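Local coordinates for heme-binding protein A / AI-2 binding protein A (Helicobacter pylori SS1, PDB 6OFQ) that binds peptides in the periplasm as the substrate-binding partner of an ABC transporter, probably handing them over for import, at residues G41-P46 with E203-P208; P46-D51 with G137-K142. All coordinates share one frame; numbering follows the deposited sequence.

Contact 1: G41-P46 with E203-P208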
ATOM      1  N   GLY A  41     -11.033   3.041  -6.073  1.00  6.02           N
ATOM      2  CA  GLY A  41     -10.678   3.577  -4.750  1.00  5.98           C
ATOM      3  C   GLY A  41     -11.869   3.591  -3.807  1.00  6.17           C
ATOM      4  O   GLY A  41     -13.042   3.520  -4.224  1.00  6.11           O
ATOM      5  N   SER A  42     -11.563   3.732  -2.518  1.00  5.75           N
ATOM      6  CA  SER A  42     -12.547   3.710  -1.457  1.00  6.18           C
ATOM      7  C   SER A  42     -12.713   5.069  -0.770  1.00  6.71           C
ATOM      8  O   SER A  42     -13.672   5.240  -0.002  1.00  8.06           O
ATOM      9  CB  SER A  42     -12.179   2.626  -0.424  1.00  7.21           C
ATOM     10  OG  SER A  42     -12.370   1.319  -0.964  1.00  8.68           O
ATOM     11  N   SER A  43     -11.851   6.034  -1.057  1.00  5.78           N
ATOM     12  CA  SER A  43     -11.951   7.351  -0.419  1.00  5.57           C
ATOM     13  C   SER A  43     -11.097   8.296  -1.275  1.00  5.77           C
ATOM     14  O   SER A  43     -10.156   7.837  -1.991  1.00  6.14           O
ATOM     15  CB  SER A  43     -11.457   7.320   1.030  1.00  5.86           C
ATOM     16  OG  SER A  43     -11.720   8.585   1.683  1.00  5.88           O
ATOM     17  N   MET A  44     -11.312   9.594  -1.077  1.00  5.47           N
ATOM     18  CA  MET A  44     -10.417  10.638  -1.521  1.00  5.19           C
ATOM     19  C   MET A  44      -9.617  11.288  -0.360  1.00  5.02           C
ATOM     20  O   MET A  44      -8.882  12.222  -0.622  1.00  5.01           O
ATOM     21  CB  MET A  44     -11.175  11.712  -2.312  1.00  6.02           C
ATOM     22  CG  MET A  44     -11.670  11.128  -3.625  1.00  6.73           C
ATOM     23  SD  MET A  44     -10.352  10.803  -4.812  1.00  7.75           S
ATOM     24  CE  MET A  44     -11.204   9.628  -5.861  1.00  8.01           C
ATOM     25  N   ASP A  45      -9.766  10.770   0.836  1.00  4.83           N
ATOM     26  CA  ASP A  45      -8.900  11.157   1.978  1.00  4.77           C
ATOM     27  C   ASP A  45      -7.977   9.963   2.256  1.00  4.26           C
ATOM     28  O   ASP A  45      -8.414   8.954   2.799  1.00  4.42           O
ATOM     29  CB  ASP A  45      -9.735  11.511   3.222  1.00  4.86           C
ATOM     30  CG  ASP A  45      -8.908  11.902   4.417  1.00  5.58           C
ATOM     31  OD1 ASP A  45      -7.663  11.747   4.428  1.00  4.66           O
ATOM     32  OD2 ASP A  45      -9.468  12.483   5.380  1.00  5.68           O
ATOM     33  N   PRO A  46      -6.701  10.079   1.887  1.00  4.10           N
ATOM     34  CA  PRO A  46      -5.803   8.920   1.980  1.00  4.44           C
ATOM     35  C   PRO A  46      -5.508   8.460   3.380  1.00  4.33           C
ATOM     36  O   PRO A  46      -5.058   7.320   3.556  1.00  5.10           O
ATOM     37  CB  PRO A  46      -4.538   9.373   1.280  1.00  4.48           C
ATOM     38  CG  PRO A  46      -4.577  10.811   1.516  1.00  4.64           C
ATOM     39  CD  PRO A  46      -5.987  11.263   1.401  1.00  4.52           C
ATOM     40  N   GLU A 203     -17.656  15.444   2.899  1.00 10.01           N
ATOM     41  CA  GLU A 203     -17.182  15.772   1.591  1.00 10.40           C
ATOM     42  C   GLU A 203     -15.651  15.955   1.502  1.00  8.50           C
ATOM     43  O   GLU A 203     -15.059  15.958   0.414  1.00  8.71           O
ATOM     44  CB  GLU A 203     -17.852  16.997   0.985  1.00 11.99           C
ATOM     45  CG  GLU A 203     -19.311  16.726   0.603  1.00 16.99           C
ATOM     46  CD  GLU A 203     -19.924  17.823  -0.252  1.00 18.43           C
ATOM     47  OE1 GLU A 203     -21.149  17.654  -0.422  1.00 29.47           O
ATOM     48  OE2 GLU A 203     -19.301  18.824  -0.679  1.00 24.59           O
ATOM     49  N   LEU A 204     -15.001  16.098   2.662  1.00  7.62           N
ATOM     50  CA  LEU A 204     -13.524  16.192   2.678  1.00  7.53           C
ATOM     51  C   LEU A 204     -12.921  14.925   2.066  1.00  7.37           C
ATOM     52  O   LEU A 204     -11.822  15.011   1.495  1.00  7.35           O
ATOM     53  CB  LEU A 204     -13.034  16.383   4.113  1.00  7.34           C
ATOM     54  CG  LEU A 204     -11.525  16.753   4.290  1.00  7.05           C
ATOM     55  CD1 LEU A 204     -11.215  18.081   3.615  1.00  6.88           C
ATOM     56  CD2 LEU A 204     -11.201  16.709   5.787  1.00  7.16           C
ATOM     57  N   ALA A 205     -13.650  13.835   2.218  1.00  6.84           N
ATOM     58  CA  ALA A 205     -13.178  12.523   1.693  1.00  6.13           C
ATOM     59  C   ALA A 205     -13.843  12.121   0.390  1.00  6.91           C
ATOM     60  O   ALA A 205     -13.622  10.993  -0.099  1.00  6.58           O
ATOM     61  CB  ALA A 205     -13.464  11.471   2.709  1.00  6.69           C
ATOM     62  N   LYS A 206     -14.562  13.059  -0.238  1.00  7.39           N
ATOM     63  CA  LYS A 206     -15.262  12.820  -1.513  1.00  7.93           C
ATOM     64  C   LYS A 206     -14.915  13.796  -2.622  1.00  7.47           C
ATOM     65  O   LYS A 206     -14.829  13.399  -3.808  1.00  8.57           O
ATOM     66  CB  LYS A 206     -16.783  12.900  -1.322  1.00  9.81           C
ATOM     67  CG  LYS A 206     -17.276  11.780  -0.422  1.00 13.05           C
ATOM     68  CD  LYS A 206     -18.793  11.800  -0.229  1.00 19.10           C
ATOM     69  CE  LYS A 206     -19.243  10.501   0.437  1.00 29.23           C
ATOM     70  NZ  LYS A 206     -19.473  10.649   1.905  1.00 32.67           N
ATOM     71  N   LYS A 207     -14.640  15.029  -2.214  1.00  7.14           N
ATOM     72  CA  LYS A 207     -14.391  16.112  -3.161  1.00  7.78           C
ATOM     73  C   LYS A 207     -13.100  16.783  -2.682  1.00  7.75           C
ATOM     74  O   LYS A 207     -13.129  17.722  -1.888  1.00  7.35           O
ATOM     75  CB  LYS A 207     -15.607  17.062  -3.195  1.00  9.76           C
ATOM     76  CG  LYS A 207     -16.821  16.424  -3.860  1.00 13.93           C
ATOM     77  CD  LYS A 207     -18.029  17.341  -3.730  1.00 19.53           C
ATOM     78  CE  LYS A 207     -19.228  16.584  -4.292  1.00 30.68           C
ATOM     79  NZ  LYS A 207     -20.566  17.210  -4.037  1.00 37.59           N
ATOM     80  N   PRO A 208     -11.932  16.237  -3.052  1.00  5.91           N
ATOM     81  CA  PRO A 208     -10.717  16.567  -2.352  1.00  6.60           C
ATOM     82  C   PRO A 208     -10.068  17.833  -2.838  1.00  6.39           C
ATOM     83  O   PRO A 208     -10.212  18.218  -3.979  1.00  6.89           O
ATOM     84  CB  PRO A 208      -9.850  15.335  -2.641  1.00  6.33           C
ATOM     85  CG  PRO A 208     -10.263  14.900  -4.042  1.00  6.41           C
ATOM     86  CD  PRO A 208     -11.764  15.096  -3.984  1.00  6.07           C
TER
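M44 and A205 are joined by the one hydrogen bond that crosses this contact. The amide N of M44 donates to A205 O at 2.9 Å with an N-H...O angle of 157°, and the donor stands above the carbonyl plane, 38° out of it. Another polar bond shapes the 41-46 side: S43 OG lies anti to its own backbone N (chi1 -173°) and accepts from D45 N at 3.1 Å, closing an ST turn that brackets M44. On the other side, E203 O takes both K206 N and K207 N, a tight turn with A205, the acceptor for M44, inside it.

Van der Waals contacts fill in around these bonds. The methyl CB of A205 faces two side chains that approach from the same side, S43 OG at 3.5 Å and D45 CB at 3.8 Å. The apolar pair is M44 with P208: M44 CB packs 3.7 Å from P208 CG, and the P208 ring lies obliquely across the start of the methionine side chain. M44 CG also comes within 3.9 Å of K206 O; past it the chain bends at chi2, and the side chain also touches F216 and W219 of strand 214-220.

The charge of D45 is answered outside the two segments. OD2 forms a salt bridge with R125 and a hydrogen bond with Y134, while OD1 accepts from A47 N.

The arrangement is buried loop packing within a family 5 solute-binding fold: it ties the loop following strand 32-37 to the loop leading into strand 214-220, two strands of the same mixed sheet.

Contact 2: P46-D51 with G137-K142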
ATOM      1  N   PRO A  46      -6.701  10.079   1.887  1.00  4.10           N
ATOM      2  CA  PRO A  46      -5.803   8.920   1.980  1.00  4.44           C
ATOM      3  C   PRO A  46      -5.508   8.460   3.380  1.00  4.33           C
ATOM      4  O   PRO A  46      -5.058   7.320   3.556  1.00  5.10           O
ATOM      5  CB  PRO A  46      -4.538   9.373   1.280  1.00  4.48           C
ATOM      6  CG  PRO A  46      -4.577  10.811   1.516  1.00  4.64           C
ATOM      7  CD  PRO A  46      -5.987  11.263   1.401  1.00  4.52           C
ATOM      8  N   ALA A  47      -5.748   9.311   4.396  1.00  3.91           N
ATOM      9  CA  ALA A  47      -5.613   8.890   5.764  1.00  4.08           C
ATOM     10  C   ALA A  47      -6.671   7.919   6.224  1.00  3.91           C
ATOM     11  O   ALA A  47      -6.439   7.229   7.196  1.00  4.14           O
ATOM     12  CB  ALA A  47      -5.499  10.035   6.755  1.00  4.09           C
ATOM     13  N   LEU A  48      -7.769   7.788   5.485  1.00  4.02           N
ATOM     14  CA  LEU A  48      -8.841   6.908   5.895  1.00  4.40           C
ATOM     15  C   LEU A  48      -8.774   5.511   5.277  1.00  4.41           C
ATOM     16  O   LEU A  48      -9.605   4.649   5.597  1.00  5.85           O
ATOM     17  CB  LEU A  48     -10.177   7.563   5.437  1.00  4.52           C
ATOM     18  CG  LEU A  48     -10.490   8.865   6.166  1.00  5.17           C
ATOM     19  CD1 LEU A  48     -11.851   9.329   5.639  1.00  5.81           C
ATOM     20  CD2 LEU A  48     -10.495   8.791   7.664  1.00  6.22           C
ATOM     21  N   VAL A  49      -7.858   5.312   4.344  1.00  4.07           N
ATOM     22  CA  VAL A  49      -7.781   4.056   3.571  1.00  4.19           C
ATOM     23  C   VAL A  49      -6.341   3.555   3.624  1.00  3.56           C
ATOM     24  O   VAL A  49      -5.458   4.302   4.029  1.00  3.81           O
ATOM     25  CB  VAL A  49      -8.332   4.278   2.155  1.00  4.65           C
ATOM     26  CG1 VAL A  49      -9.843   4.471   2.146  1.00  5.65           C
ATOM     27  CG2 VAL A  49      -7.644   5.408   1.468  1.00  4.73           C
ATOM     28  N   THR A  50      -6.147   2.323   3.118  1.00  3.90           N
ATOM     29  CA  THR A  50      -4.787   1.760   3.159  1.00  4.20           C
ATOM     30  C   THR A  50      -4.322   1.146   1.856  1.00  4.42           C
ATOM     31  O   THR A  50      -3.215   0.604   1.806  1.00  4.32           O
ATOM     32  CB  THR A  50      -4.710   0.645   4.236  1.00  4.89           C
ATOM     33  OG1 THR A  50      -5.567  -0.410   3.817  1.00  6.72           O
ATOM     34  CG2 THR A  50      -5.078   1.128   5.650  1.00  5.11           C
ATOM     35  N   ASP A  51      -5.130   1.214   0.801  1.00  4.10           N
ATOM     36  CA  ASP A  51      -4.980   0.352  -0.379  1.00  4.13           C
ATOM     37  C   ASP A  51      -4.476   1.154  -1.573  1.00  4.16           C
ATOM     38  O   ASP A  51      -4.811   2.305  -1.826  1.00  4.32           O
ATOM     39  CB  ASP A  51      -6.280  -0.386  -0.674  1.00  4.66           C
ATOM     40  CG  ASP A  51      -7.351   0.532  -1.232  1.00  4.70           C
ATOM     41  OD1 ASP A  51      -7.826   1.393  -0.420  1.00  4.76           O
ATOM     42  OD2 ASP A  51      -7.702   0.374  -2.422  1.00  5.74           O
ATOM     43  N   GLY A 137     -18.138   7.296  13.559  1.00 23.41           N
ATOM     44  CA  GLY A 137     -18.649   6.384  12.555  1.00 21.26           C
ATOM     45  C   GLY A 137     -17.546   5.446  12.131  1.00 21.45           C
ATOM     46  O   GLY A 137     -16.541   5.328  12.821  1.00 23.54           O
ATOM     47  N   ALA A 138     -17.744   4.757  11.009  1.00 21.50           N
ATOM     48  CA  ALA A 138     -16.797   3.738  10.553  1.00 22.60           C
ATOM     49  C   ALA A 138     -15.474   4.368  10.121  1.00 19.48           C
ATOM     50  O   ALA A 138     -14.502   3.599  10.162  1.00 23.41           O
ATOM     51  CB  ALA A 138     -17.345   2.882   9.418  1.00 25.06           C
ATOM     52  N   LYS A 139     -15.388   5.679   9.853  1.00 15.59           N
ATOM     53  CA  LYS A 139     -14.069   6.224   9.408  1.00 14.03           C
ATOM     54  C   LYS A 139     -13.008   6.076  10.498  1.00 13.36           C
ATOM     55  O   LYS A 139     -13.246   6.317  11.698  1.00 14.08           O
ATOM     56  CB  LYS A 139     -14.120   7.683   8.960  1.00 12.80           C
ATOM     57  CG  LYS A 139     -14.984   7.959   7.739  1.00 13.13           C
ATOM     58  CD  LYS A 139     -15.164   9.427   7.449  1.00 12.90           C
ATOM     59  CE  LYS A 139     -15.553   9.782   6.031  1.00 13.94           C
ATOM     60  NZ  LYS A 139     -16.918   9.255   5.811  1.00 16.42           N
ATOM     61  N   SER A 140     -11.838   5.654  10.039  1.00 10.13           N
ATOM     62  CA  SER A 140     -10.747   5.378  10.935  1.00 10.71           C
ATOM     63  C   SER A 140      -9.429   5.776  10.265  1.00  7.79           C
ATOM     64  O   SER A 140      -9.225   5.548   9.064  1.00  6.69           O
ATOM     65  CB  SER A 140     -10.663   3.901  11.237  1.00 12.57           C
ATOM     66  OG  SER A 140      -9.566   3.658  12.098  1.00 22.58           O
ATOM     67  N   TYR A 141      -8.500   6.313  11.069  1.00  6.04           N
ATOM     68  CA  TYR A 141      -7.145   6.638  10.610  1.00  5.22           C
ATOM     69  C   TYR A 141      -6.274   5.427  10.785  1.00  5.15           C
ATOM     70  O   TYR A 141      -5.479   5.327  11.710  1.00  5.65           O
ATOM     71  CB  TYR A 141      -6.636   7.870  11.393  1.00  5.17           C
ATOM     72  CG  TYR A 141      -7.438   9.149  11.098  1.00  5.30           C
ATOM     73  CD1 TYR A 141      -7.461   9.722   9.834  1.00  5.54           C
ATOM     74  CD2 TYR A 141      -8.124   9.831  12.129  1.00  5.90           C
ATOM     75  CE1 TYR A 141      -8.203  10.857   9.531  1.00  5.70           C
ATOM     76  CE2 TYR A 141      -8.765  11.041  11.856  1.00  6.34           C
ATOM     77  CZ  TYR A 141      -8.824  11.532  10.579  1.00  5.83           C
ATOM     78  OH  TYR A 141      -9.550  12.676  10.319  1.00  6.41           O
ATOM     79  N   LYS A 142      -6.430   4.509   9.830  1.00  5.47           N
ATOM     80  CA  LYS A 142      -5.893   3.175   9.958  1.00  5.60           C
ATOM     81  C   LYS A 142      -4.394   3.050  10.004  1.00  5.08           C
ATOM     82  O   LYS A 142      -3.845   2.364  10.887  1.00  4.77           O
ATOM     83  CB  LYS A 142      -6.443   2.207   8.863  1.00  7.02           C
ATOM     84  CG  LYS A 142      -7.958   1.959   8.932  1.00  9.69           C
ATOM     85  CD  LYS A 142      -8.476   1.286   7.649  1.00 12.37           C
ATOM     86  CE  LYS A 142      -9.952   1.380   7.286  1.00 17.90           C
ATOM     87  NZ  LYS A 142     -10.272   0.465   6.151  1.00 22.97           N
TER
HETATM   88  O   HOH W   1     -11.825   4.756   7.288  1.00  9.70           O
HETATM   89  O   HOH W   2     -11.467   2.603   4.759  1.00 28.23           O
HETATM   90  O   HOH W   3      -8.417  -0.817   4.578  1.00 17.42           O
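L48 O accepts from two waters, which link it to S140 N and to K142 NZ. Water 1 donates to L48 O at 2.8 Å and accepts from S140 N; water 2 donates to L48 O at 2.9 Å and accepts from K142 NZ. The same ammonium group donates to water 3, 2.7 Å from K142 NZ, which in turn lies 3.0 Å from T50 OG1. No direct hydrogen bond joins the segments, so these waters provide the polar bridges, helped by two CA-H...O contacts running in opposite senses: Y141 CA toward A47 O, 3.5 Å with 159° at the hydrogen, and L48 CA toward S140 O.

K142 reaches the waters because its chain is extended beyond CG, which is anti to the carbonyl carbon (chi1 -64°). On the way it crosses T50 at about a right angle, with T50 CG2 3.7 Å from K142 CB, and its CE passes beside L48 O.

The apolar part centres on L48. Its two methyls divide the work: CD1 rests against CD and CE of K139, whereas CD2 approaches Y141 CE1 obliquely to 3.6 Å. A47 CB meets that ring differently, at the edge and near its plane, 3.7 Å from Y141 CD1. The phenol hydroxyl is hydrogen-bonded to R132 O.

Y141, the centre of an inverse gamma turn, occupies the N-cap position of helix 142-147, and D51 likewise precedes helix 52-61. The contact therefore brings together the approaches to two helices, while A47 and Y141 both pack on R125 and Q126 of helix 116-127.

Overall arrangement
The two contacts follow one another along residues 41-51 of the loop that joins strand 32-37 to helix 52-61, and they share P46. Their centres lie 10 Å apart on the same side of the chain's centre, about 17 Å from it for contact 1 and 13 Å for contact 2. They also touch directly: S43 CB packs 3.5 Å from V49 CG1, and A205 CB lies 4.0 Å from L48 CD1. The loop thus holds 203-208 at its beginning and 137-142 further on. In type II binding proteins the ligand lies in the cleft between two lobes; what these two contacts do is pack loops together.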